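Local coordinates for protein C-X-C motif chemokine 13 (PDB 7JNY) that attracts B lymphocytes as a secreted CXC chemokine that binds the receptor CXCR5 and also binds heparin, at residues R65-E68 and V69-K72. Residues are numbered along the deposited sequence; the frame is centred on the assembly and turned at random.
Sequences RMME and VLRK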
# COMPACT_ATOMS: atom_id res chain seq x y z
N ARG A 65 9.88 -0.49 3.75
CA ARG A 65 11.01 0.08 3.02
C ARG A 65 10.52 0.80 1.77
O ARG A 65 10.94 1.92 1.48
CB ARG A 65 11.99 -1.01 2.67
CG ARG A 65 12.53 -1.68 3.92
CD ARG A 65 13.72 -2.53 3.61
NE ARG A 65 14.83 -1.61 3.39
CZ ARG A 65 16.06 -1.81 3.82
NH1 ARG A 65 16.39 -2.92 4.46
NH2 ARG A 65 16.97 -0.87 3.62
N MET A 66 9.60 0.17 1.04
CA MET A 66 9.01 0.84 -0.13
C MET A 66 8.36 2.15 0.23
O MET A 66 8.53 3.16 -0.47
CB MET A 66 7.98 -0.05 -0.82
CG MET A 66 7.50 0.57 -2.13
SD MET A 66 6.41 -0.46 -3.12
CE MET A 66 5.09 -0.78 -1.96
N MET A 67 7.55 2.15 1.28
CA MET A 67 6.88 3.38 1.65
C MET A 67 7.87 4.49 1.99
O MET A 67 7.58 5.67 1.78
CB MET A 67 5.92 3.12 2.81
CG MET A 67 4.77 2.23 2.41
SD MET A 67 3.84 2.98 1.04
CE MET A 67 3.18 4.40 1.92
N GLU A 68 9.06 4.14 2.49
CA GLU A 68 10.04 5.18 2.75
C GLU A 68 10.56 5.77 1.44
O GLU A 68 10.76 6.98 1.33
CB GLU A 68 11.21 4.66 3.58
CG GLU A 68 10.88 4.22 4.98
CD GLU A 68 12.11 3.64 5.63
OE1 GLU A 68 13.18 4.28 5.53
OE2 GLU A 68 12.01 2.55 6.23
N VAL A 69 10.74 4.93 0.43
CA VAL A 69 11.11 5.46 -0.88
C VAL A 69 10.03 6.40 -1.38
O VAL A 69 10.31 7.51 -1.84
CB VAL A 69 11.37 4.32 -1.88
CG1 VAL A 69 11.72 4.92 -3.25
CG2 VAL A 69 12.50 3.43 -1.41
N LEU A 70 8.77 5.98 -1.27
CA LEU A 70 7.68 6.82 -1.76
C LEU A 70 7.61 8.13 -1.00
O LEU A 70 7.33 9.18 -1.59
CB LEU A 70 6.36 6.09 -1.65
CG LEU A 70 6.27 4.82 -2.49
CD1 LEU A 70 4.80 4.37 -2.50
CD2 LEU A 70 6.74 4.98 -3.89
N ARG A 71 7.79 8.09 0.32
CA ARG A 71 7.78 9.33 1.09
C ARG A 71 8.88 10.26 0.61
O ARG A 71 8.63 11.44 0.34
CB ARG A 71 7.92 9.04 2.58
CG ARG A 71 6.65 8.55 3.22
CD ARG A 71 6.79 8.42 4.73
NE ARG A 71 5.93 7.33 5.14
CZ ARG A 71 6.37 6.18 5.65
NH1 ARG A 71 7.66 5.99 5.90
NH2 ARG A 71 5.50 5.19 5.88
N LYS A 72 10.12 9.75 0.50
CA LYS A 72 11.23 10.65 0.22
C LYS A 72 11.20 11.20 -1.20
O LYS A 72 11.91 12.16 -1.48
CB LYS A 72 12.58 9.97 0.49
CG LYS A 72 13.04 8.93 -0.55
CD LYS A 72 14.39 8.29 -0.15
CE LYS A 72 14.82 7.17 -1.11
NZ LYS A 72 15.83 6.21 -0.52
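M67 and L70, one turn apart on the C-terminal helix of the chemokine fold, meet through sulfur and methyl: SD of M67 lies 3.9 Å from CD1 of L70, and the two side chains cross at a slant. The sulfur gets there because the M67 chain folds at chi2 (-59°), which turns SD forward along the helix, toward L70; a further bend at chi3 carries CE the same way. M66 touches L70 more loosely, its CG 4.4 Å from CG of the leucine. The two methionines illustrate how one side of a surface helix can face the sheet: M66 also touches I27 and I30, and M67 touches I32, so that they join the helix to strand 27-33.

Round the helix from this apolar side, R71 doubles back over the preceding turn. With CG placed beside its own backbone N (chi1 -77°) and a bend at chi3, its guanidinium brings one face over CB of M67, with NH2 3.7 Å from that carbon. NH1 comes instead to the aliphatic part of E68, 3.8 Å from CG. The E68 carboxylate and the guanidinium are nearly parallel, 10° apart, yet OE2 and NH1 remain 5.6 Å from each other, a separation at which any attraction is probably weak and, at this exposed surface, screened by solvent.

Beneath these side chains, four successive i-to-i+4 bonds hold the turns in register, running from the N-H groups of V69, L70, R71 and K72 to the carbonyls of R65, M66, M67 and E68. The M67 carbonyl serves two purposes: its O accepts the R71 N-H at 2.8 Å, while CG of the same arginine packs against that oxygen at 3.4 Å.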